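Local coordinates for protein HTP-2 (Caenorhabditis elegans, PDB 4TZM) that is a HORMA domain protein of the meiotic chromosome axis that binds a closure motif of its partner HTP-3, at residues S33-S38 against P237-A242; F41-I46 against D98-G103; A45-F50 against Q88-L93. One frame throughout, in Å; residues are numbered along the deposited sequence.

Contact 1 of 3, residues S33-S38 against P237-A242; sequences SDPDRS and PGHHAA
The N-terminal end of helix 35-56 of the HORMA domain meets the turn that leads into strand 240-248, and a serine on the helix's first turn is the hub of the contact. OG of Ser-38 stands anti to its backbone N (chi1 165°), which carries it into the turn at 237-240. Two nitrogens grip it there. The backbone N of His-239 donates to Ser-38 OG at 2.9 Å with an N-H...O angle of 157°, and ND1 of His-240 lies 2.7 Å from the same OG, near the imidazole plane, in a hydrogen bond whose donor may be either group. CB of Pro-237 rests against this hydroxyl as well, 3.5 Å from Ser-38 OG. The His-239 ring turns instead to the start of the helix. CG of Pro-35 sits almost over its centre, 3.7 Å from the centroid and 12° off the normal, a CH-pi contact. At the ring edge NE2 of His-239 gives a weak, bent hydrogen bond to the carbonyl O of Ser-33 (2.8 Å). Asp-34 is the N-cap: its OD2 accepts from Arg-37 N at 3.1 Å, while its OD1 forms a salt bridge with Arg-37 NE. CA of Gly-238 lies 3.7 Å from Ser-33 O, so a CB there would collide with that oxygen. A backbone hydrogen bond between Gly-238 and Val-32 extends the join. Held by two nitrogens, one of them a backbone N, the buried hydroxyl of Ser-38 fixes the helix start to the turn.

Contact 2 of 3, residues F41-I46 against D98-G103; sequences FMIRAI and DATKDG
This is a sparse helix-helix contact inside the HORMA domain, where helix 35-56 runs past the C-terminal end of helix 84-102. The two short segments are nearly antiparallel, at 150°, and their axes approach to 9.1 Å, yet few side chains meet and only 205 Å² is buried. Ile-43 supplies most of the apolar surface. With CG1 anti to the carbonyl carbon and chi2 at -176°, its chain reaches out and places CD1 against both Asp-98 and Lys-101. Asp-98 crosses it obliquely and Lys-101 at about a right angle, the extended lysine bringing its CE to 3.7 Å from Ile-43 CD1. Thr-100 faces helix 35-56 more loosely: its OG1 is 4.3 Å from Met-42 CB, and is hydrogen-bonded to Gly-97 O and Ser-39 OG. Met-42 turns its far end away, toward Pro-237 and strand 240-248. Helix 84-102 is weakly bonded and kinked here: Thr-100 N and Lys-101 N lack the regular four-residue helical bond, Lys-101 N reaching Asp-98 O instead. It closes in a Schellman motif with Gly-103, at phi 84°, as the C-prime residue. The nearest approach of the pair is between unlike groups, the methyl CD1 of Ile-43 lying 3.4 Å from the carboxylate OD1 of Asp-98.

Contact 3 of 3, residues A45-F50 against Q88-L93; sequences AIYVVF and QIAQLL
Leu-93 is the main bump of this buried packing between helices 35-56 and 84-102 of the HORMA domain, and the hollow it enters is formed by Ile-46, Tyr-47 and Phe-50, three residues on one side of the opposing helix. The short axes stand 9.7 Å apart and run at 133° to each other, so the helices cross obliquely and meet over a limited patch. Leu-93 keeps CG anti to its carbonyl carbon with chi2 at 177°, and its two methyls part company at the tip. CD1 goes to the backbone side of the hollow, 4.1 Å from Phe-50 CB and 4.2 Å from Tyr-47 CA. CD2 turns to Ile-46, whose CG2 branch touches it at 4.1 Å; the two side chains cross obliquely. A turn earlier on helix 84-102, Ala-90 offers a small bump to the tyrosine. Tyr-47 has CG anti to its backbone N (chi1 168°), so the ring swings out toward Ala-90, while its CA floors the hollow for Leu-93, and its hydroxyl is hydrogen-bonded to Leu-79 O on strand 75-79. Met-127 of strand 123-133 packs on Ile-46 and Phe-50. The alanine methyl meets the ring at its edge, Ala-90 CB lying 4.0 Å from Tyr-47 CE1.

Overall arrangement
All three contacts use helix 35-56, taken in order from its N-terminal end. Contact 1 ties that end to the turn before strand 240-248, whereas contacts 2 and 3 set the same helix against helix 84-102, sharing Ala-45 and Ile-46, with centres 10 Å apart. The chemistry changes along the way: hydrogen bonds and a CH-pi contact in the partly buried contact 1, mixed apolar and polar groups in contact 2, also buried but with an exposed lysine at its edge, and apolar packing in the buried contact 3. Contact 2 touches contact 1 directly, Met-42 CE reaching His-240 CB at 3.5 Å, while contacts 1 and 3 remain about 7 Å apart at their nearest atoms.

Contact 1 of 3, residues S33-S38 against P237-A242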
loop_
_atom_site.group_PDB
_atom_site.type_symbol
_atom_site.label_atom_id
_atom_site.label_comp_id
_atom_site.label_asym_id
_atom_site.label_seq_id
_atom_site.Cartn_x
_atom_site.Cartn_y
_atom_site.Cartn_z
ATOM N N SER A 33 -13.425 -4.522 11.067
ATOM C CA SER A 33 -14.513 -5.348 10.545
ATOM C C SER A 33 -15.614 -4.538 9.853
ATOM O O SER A 33 -16.264 -5.033 8.930
ATOM C CB SER A 33 -15.116 -6.188 11.675
ATOM O OG SER A 33 -15.454 -5.377 12.788
ATOM N N ASP A 34 -15.821 -3.301 10.295
ATOM C CA ASP A 34 -16.851 -2.440 9.717
ATOM C C ASP A 34 -16.285 -1.640 8.533
ATOM O O ASP A 34 -15.080 -1.412 8.467
ATOM C CB ASP A 34 -17.426 -1.506 10.791
ATOM C CG ASP A 34 -16.405 -0.525 11.313
ATOM O OD1 ASP A 34 -15.673 -0.879 12.259
ATOM O OD2 ASP A 34 -16.341 0.602 10.779
ATOM N N PRO A 35 -17.155 -1.225 7.590
ATOM C CA PRO A 35 -16.736 -0.587 6.331
ATOM C C PRO A 35 -15.808 0.620 6.477
ATOM O O PRO A 35 -14.834 0.722 5.731
ATOM C CB PRO A 35 -18.062 -0.144 5.710
ATOM C CG PRO A 35 -19.060 -1.118 6.236
ATOM C CD PRO A 35 -18.619 -1.412 7.642
ATOM N N ASP A 36 -16.114 1.529 7.398
ATOM C CA ASP A 36 -15.299 2.724 7.570
ATOM C C ASP A 36 -13.919 2.404 8.143
ATOM O O ASP A 36 -12.911 2.931 7.675
ATOM C CB ASP A 36 -16.016 3.739 8.463
ATOM C CG ASP A 36 -17.037 4.567 7.700
ATOM O OD1 ASP A 36 -16.892 4.697 6.467
ATOM O OD2 ASP A 36 -17.981 5.089 8.333
ATOM N N ARG A 37 -13.875 1.540 9.153
ATOM C CA ARG A 37 -12.606 1.205 9.787
ATOM C C ARG A 37 -11.793 0.219 8.943
ATOM O O ARG A 37 -10.571 0.150 9.064
ATOM C CB ARG A 37 -12.843 0.657 11.197
ATOM C CG ARG A 37 -12.868 1.751 12.259
ATOM C CD ARG A 37 -13.135 1.212 13.655
ATOM N NE ARG A 37 -14.528 0.817 13.836
ATOM C CZ ARG A 37 -15.056 0.443 14.997
ATOM N NH1 ARG A 37 -14.306 0.411 16.089
ATOM N NH2 ARG A 37 -16.336 0.099 15.067
ATOM N N SER A 38 -12.476 -0.527 8.079
ATOM C CA SER A 38 -11.815 -1.391 7.104
ATOM C C SER A 38 -11.067 -0.532 6.094
ATOM O O SER A 38 -9.978 -0.881 5.625
ATOM C CB SER A 38 -12.835 -2.280 6.393
ATOM O OG SER A 38 -12.287 -2.875 5.230
ATOM N N PRO A 237 -9.043 -6.854 5.269
ATOM C CA PRO A 237 -9.917 -6.377 6.343
ATOM C C PRO A 237 -11.381 -6.684 6.034
ATOM O O PRO A 237 -11.666 -7.469 5.127
ATOM C CB PRO A 237 -9.653 -4.870 6.376
ATOM C CG PRO A 237 -9.123 -4.538 5.038
ATOM C CD PRO A 237 -8.379 -5.747 4.560
ATOM N N GLY A 238 -12.294 -6.071 6.780
ATOM C CA GLY A 238 -13.708 -6.371 6.664
ATOM C C GLY A 238 -14.327 -6.238 5.283
ATOM O O GLY A 238 -15.118 -7.087 4.874
ATOM N N HIS A 239 -13.990 -5.180 4.554
ATOM C CA HIS A 239 -14.734 -4.880 3.334
ATOM C C HIS A 239 -13.846 -4.515 2.157
ATOM O O HIS A 239 -14.330 -4.057 1.122
ATOM C CB HIS A 239 -15.737 -3.758 3.614
ATOM C CG HIS A 239 -16.704 -4.092 4.707
ATOM N ND1 HIS A 239 -17.985 -4.531 4.461
ATOM C CD2 HIS A 239 -16.558 -4.086 6.053
ATOM C CE1 HIS A 239 -18.594 -4.766 5.608
ATOM N NE2 HIS A 239 -17.752 -4.505 6.590
ATOM N N HIS A 240 -12.547 -4.735 2.313
ATOM C CA HIS A 240 -11.597 -4.401 1.269
ATOM C C HIS A 240 -10.526 -5.475 1.174
ATOM O O HIS A 240 -10.333 -6.253 2.107
ATOM C CB HIS A 240 -10.940 -3.042 1.542
ATOM C CG HIS A 240 -11.911 -1.915 1.692
ATOM N ND1 HIS A 240 -12.622 -1.696 2.852
ATOM C CD2 HIS A 240 -12.297 -0.945 0.827
ATOM C CE1 HIS A 240 -13.405 -0.640 2.697
ATOM N NE2 HIS A 240 -13.224 -0.168 1.475
ATOM N N ALA A 241 -9.837 -5.514 0.039
ATOM C CA ALA A 241 -8.674 -6.373 -0.120
ATOM C C ALA A 241 -7.614 -5.646 -0.934
ATOM O O ALA A 241 -7.939 -4.846 -1.812
ATOM C CB ALA A 241 -9.056 -7.697 -0.780
ATOM N N ALA A 242 -6.350 -5.922 -0.631
ATOM C CA ALA A 242 -5.243 -5.327 -1.364
ATOM C C ALA A 242 -4.209 -6.388 -1.743
ATOM O O ALA A 242 -3.983 -7.341 -0.993
ATOM C CB ALA A 242 -4.598 -4.226 -0.544
#

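Contact 2 of 3, residues F41-I46 against D98-G103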
loop_
_atom_site.group_PDB
_atom_site.type_symbol
_atom_site.label_atom_id
_atom_site.label_comp_id
_atom_site.label_asym_id
_atom_site.label_seq_id
_atom_site.Cartn_x
_atom_site.Cartn_y
_atom_site.Cartn_z
ATOM N N PHE A 41 -8.187 1.349 7.688
ATOM C CA PHE A 41 -7.022 0.495 7.776
ATOM C C PHE A 41 -6.198 0.536 6.486
ATOM O O PHE A 41 -4.974 0.572 6.539
ATOM C CB PHE A 41 -7.404 -0.953 8.096
ATOM C CG PHE A 41 -6.237 -1.882 8.019
ATOM C CD1 PHE A 41 -5.360 -1.991 9.082
ATOM C CD2 PHE A 41 -5.976 -2.596 6.863
ATOM C CE1 PHE A 41 -4.261 -2.818 9.006
ATOM C CE2 PHE A 41 -4.882 -3.421 6.782
ATOM C CZ PHE A 41 -4.020 -3.534 7.854
ATOM N N MET A 42 -6.860 0.518 5.332
ATOM C CA MET A 42 -6.144 0.534 4.056
ATOM C C MET A 42 -5.345 1.827 3.892
ATOM O O MET A 42 -4.242 1.823 3.348
ATOM C CB MET A 42 -7.111 0.367 2.879
ATOM C CG MET A 42 -7.770 -1.003 2.775
ATOM S SD MET A 42 -6.583 -2.362 2.800
ATOM C CE MET A 42 -7.450 -3.589 1.838
ATOM N N ILE A 43 -5.920 2.930 4.361
ATOM C CA ILE A 43 -5.249 4.225 4.349
ATOM C C ILE A 43 -3.939 4.169 5.136
ATOM O O ILE A 43 -2.903 4.629 4.658
ATOM C CB ILE A 43 -6.161 5.329 4.928
ATOM C CG1 ILE A 43 -7.460 5.410 4.119
ATOM C CG2 ILE A 43 -5.450 6.672 4.941
ATOM C CD1 ILE A 43 -8.386 6.528 4.534
ATOM N N ARG A 44 -3.991 3.594 6.335
ATOM C CA ARG A 44 -2.803 3.446 7.163
ATOM C C ARG A 44 -1.831 2.450 6.536
ATOM O O ARG A 44 -0.620 2.624 6.626
ATOM C CB ARG A 44 -3.177 3.005 8.583
ATOM C CG ARG A 44 -4.240 3.869 9.260
ATOM C CD ARG A 44 -3.855 5.347 9.331
ATOM N NE ARG A 44 -2.775 5.610 10.280
ATOM C CZ ARG A 44 -1.630 6.207 9.961
ATOM N NH1 ARG A 44 -1.418 6.608 8.715
ATOM N NH2 ARG A 44 -0.698 6.410 10.884
ATOM N N ALA A 45 -2.365 1.418 5.888
ATOM C CA ALA A 45 -1.536 0.411 5.226
ATOM C C ALA A 45 -0.741 0.998 4.059
ATOM O O ALA A 45 0.439 0.696 3.889
ATOM C CB ALA A 45 -2.397 -0.751 4.741
ATOM N N ILE A 46 -1.390 1.834 3.253
ATOM C CA ILE A 46 -0.715 2.509 2.151
ATOM C C ILE A 46 0.431 3.360 2.683
ATOM O O ILE A 46 1.538 3.336 2.146
ATOM C CB ILE A 46 -1.684 3.404 1.346
ATOM C CG1 ILE A 46 -2.767 2.557 0.670
ATOM C CG2 ILE A 46 -0.929 4.207 0.302
ATOM C CD1 ILE A 46 -3.860 3.378 -0.008
ATOM N N ASP A 98 -7.776 7.948 0.815
ATOM C CA ASP A 98 -9.133 8.452 1.025
ATOM C C ASP A 98 -10.062 7.993 -0.090
ATOM O O ASP A 98 -11.271 7.876 0.105
ATOM C CB ASP A 98 -9.149 9.979 1.125
ATOM C CG ASP A 98 -8.717 10.482 2.493
ATOM O OD1 ASP A 98 -8.888 9.742 3.485
ATOM O OD2 ASP A 98 -8.210 11.620 2.579
ATOM N N ALA A 99 -9.488 7.721 -1.256
ATOM C CA ALA A 99 -10.263 7.262 -2.399
ATOM C C ALA A 99 -10.764 5.819 -2.244
ATOM O O ALA A 99 -11.603 5.376 -3.027
ATOM C CB ALA A 99 -9.443 7.398 -3.671
ATOM N N THR A 100 -10.269 5.084 -1.250
ATOM C CA THR A 100 -10.794 3.735 -1.024
ATOM C C THR A 100 -12.122 3.797 -0.274
ATOM O O THR A 100 -12.904 2.848 -0.317
ATOM C CB THR A 100 -9.814 2.816 -0.238
ATOM O OG1 THR A 100 -9.642 3.300 1.100
ATOM C CG2 THR A 100 -8.467 2.725 -0.933
ATOM N N LYS A 101 -12.380 4.912 0.406
ATOM C CA LYS A 101 -13.662 5.099 1.081
ATOM C C LYS A 101 -14.773 5.251 0.056
ATOM O O LYS A 101 -15.834 4.637 0.174
ATOM C CB LYS A 101 -13.626 6.313 2.004
ATOM C CG LYS A 101 -12.643 6.159 3.137
ATOM C CD LYS A 101 -12.739 7.287 4.128
ATOM C CE LYS A 101 -11.943 6.945 5.366
ATOM N NZ LYS A 101 -11.740 8.127 6.245
ATOM N N ASP A 102 -14.518 6.072 -0.954
ATOM C CA ASP A 102 -15.454 6.235 -2.056
ATOM C C ASP A 102 -15.503 4.966 -2.906
ATOM O O ASP A 102 -16.499 4.694 -3.572
ATOM C CB ASP A 102 -15.061 7.435 -2.921
ATOM C CG ASP A 102 -14.910 8.719 -2.120
ATOM O OD1 ASP A 102 -14.501 8.651 -0.942
ATOM O OD2 ASP A 102 -15.192 9.803 -2.675
ATOM N N GLY A 103 -14.419 4.196 -2.879
ATOM C CA GLY A 103 -14.312 2.983 -3.669
ATOM C C GLY A 103 -13.866 3.243 -5.096
ATOM O O GLY A 103 -14.266 2.530 -6.016
#

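Contact 3 of 3, residues A45-F50 against Q88-L93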
loop_
_atom_site.group_PDB
_atom_site.type_symbol
_atom_site.label_atom_id
_atom_site.label_comp_id
_atom_site.label_asym_id
_atom_site.label_seq_id
_atom_site.Cartn_x
_atom_site.Cartn_y
_atom_site.Cartn_z
ATOM N N ALA A 45 -2.365 1.418 5.888
ATOM C CA ALA A 45 -1.536 0.411 5.226
ATOM C C ALA A 45 -0.741 0.998 4.059
ATOM O O ALA A 45 0.439 0.696 3.889
ATOM C CB ALA A 45 -2.397 -0.751 4.741
ATOM N N ILE A 46 -1.390 1.834 3.253
ATOM C CA ILE A 46 -0.715 2.509 2.151
ATOM C C ILE A 46 0.431 3.360 2.683
ATOM O O ILE A 46 1.538 3.336 2.146
ATOM C CB ILE A 46 -1.684 3.404 1.346
ATOM C CG1 ILE A 46 -2.767 2.557 0.670
ATOM C CG2 ILE A 46 -0.929 4.207 0.302
ATOM C CD1 ILE A 46 -3.860 3.378 -0.008
ATOM N N TYR A 47 0.158 4.102 3.752
ATOM C CA TYR A 47 1.148 4.989 4.357
ATOM C C TYR A 47 2.351 4.221 4.897
ATOM O O TYR A 47 3.498 4.635 4.716
ATOM C CB TYR A 47 0.494 5.813 5.476
ATOM C CG TYR A 47 1.460 6.562 6.378
ATOM C CD1 TYR A 47 2.005 7.786 5.995
ATOM C CD2 TYR A 47 1.809 6.054 7.623
ATOM C CE1 TYR A 47 2.884 8.475 6.827
ATOM C CE2 TYR A 47 2.681 6.729 8.456
ATOM C CZ TYR A 47 3.216 7.939 8.056
ATOM O OH TYR A 47 4.085 8.608 8.890
ATOM N N VAL A 48 2.087 3.096 5.552
ATOM C CA VAL A 48 3.148 2.337 6.200
ATOM C C VAL A 48 3.988 1.565 5.191
ATOM O O VAL A 48 5.214 1.625 5.228
ATOM C CB VAL A 48 2.582 1.364 7.245
ATOM C CG1 VAL A 48 3.671 0.422 7.745
ATOM C CG2 VAL A 48 1.972 2.139 8.404
ATOM N N VAL A 49 3.334 0.855 4.279
ATOM C CA VAL A 49 4.060 0.020 3.331
ATOM C C VAL A 49 4.883 0.862 2.360
ATOM O O VAL A 49 6.057 0.581 2.143
ATOM C CB VAL A 49 3.103 -0.911 2.553
ATOM C CG1 VAL A 49 3.879 -1.746 1.550
ATOM C CG2 VAL A 49 2.366 -1.817 3.521
ATOM N N PHE A 50 4.288 1.910 1.800
ATOM C CA PHE A 50 5.024 2.750 0.855
ATOM C C PHE A 50 6.123 3.565 1.520
ATOM O O PHE A 50 7.114 3.907 0.876
ATOM C CB PHE A 50 4.068 3.662 0.087
ATOM C CG PHE A 50 3.377 2.964 -1.037
ATOM C CD1 PHE A 50 4.111 2.468 -2.102
ATOM C CD2 PHE A 50 2.010 2.771 -1.023
ATOM C CE1 PHE A 50 3.491 1.805 -3.143
ATOM C CE2 PHE A 50 1.381 2.110 -2.064
ATOM C CZ PHE A 50 2.125 1.625 -3.124
ATOM N N GLN A 88 4.602 16.200 2.350
ATOM C CA GLN A 88 3.910 16.358 1.074
ATOM C C GLN A 88 3.675 15.004 0.414
ATOM O O GLN A 88 2.651 14.789 -0.230
ATOM C CB GLN A 88 4.716 17.270 0.146
ATOM C CG GLN A 88 4.036 17.652 -1.164
ATOM C CD GLN A 88 4.836 18.690 -1.946
ATOM O OE1 GLN A 88 5.971 19.019 -1.590
ATOM N NE2 GLN A 88 4.242 19.211 -3.012
ATOM N N ILE A 89 4.628 14.092 0.575
ATOM C CA ILE A 89 4.465 12.728 0.084
ATOM C C ILE A 89 3.386 11.993 0.877
ATOM O O ILE A 89 2.553 11.296 0.297
ATOM C CB ILE A 89 5.785 11.945 0.150
ATOM C CG1 ILE A 89 6.830 12.610 -0.744
ATOM C CG2 ILE A 89 5.557 10.505 -0.279
ATOM C CD1 ILE A 89 8.240 12.426 -0.272
ATOM N N ALA A 90 3.390 12.151 2.197
ATOM C CA ALA A 90 2.384 11.492 3.031
ATOM C C ALA A 90 0.972 11.918 2.636
ATOM O O ALA A 90 0.041 11.110 2.666
ATOM C CB ALA A 90 2.635 11.784 4.506
ATOM N N GLN A 91 0.818 13.184 2.256
ATOM C CA GLN A 91 -0.484 13.690 1.835
ATOM C C GLN A 91 -0.921 13.077 0.515
ATOM O O GLN A 91 -2.100 12.780 0.333
ATOM C CB GLN A 91 -0.461 15.219 1.753
ATOM C CG GLN A 91 -0.643 15.880 3.106
ATOM C CD GLN A 91 -1.057 17.333 3.001
ATOM O OE1 GLN A 91 -1.416 17.809 1.925
ATOM N NE2 GLN A 91 -1.010 18.049 4.121
ATOM N N LEU A 92 0.033 12.883 -0.390
ATOM C CA LEU A 92 -0.198 12.093 -1.588
ATOM C C LEU A 92 -0.820 10.756 -1.211
ATOM O O LEU A 92 -1.866 10.376 -1.735
ATOM C CB LEU A 92 1.105 11.854 -2.349
ATOM C CG LEU A 92 1.740 13.039 -3.060
ATOM C CD1 LEU A 92 3.066 12.612 -3.657
ATOM C CD2 LEU A 92 0.802 13.537 -4.141
ATOM N N LEU A 93 -0.176 10.066 -0.276
ATOM C CA LEU A 93 -0.597 8.734 0.126
ATOM C C LEU A 93 -1.946 8.768 0.832
ATOM O O LEU A 93 -2.736 7.838 0.702
ATOM C CB LEU A 93 0.458 8.093 1.027
ATOM C CG LEU A 93 1.834 7.980 0.375
ATOM C CD1 LEU A 93 2.845 7.392 1.348
ATOM C CD2 LEU A 93 1.741 7.148 -0.895
#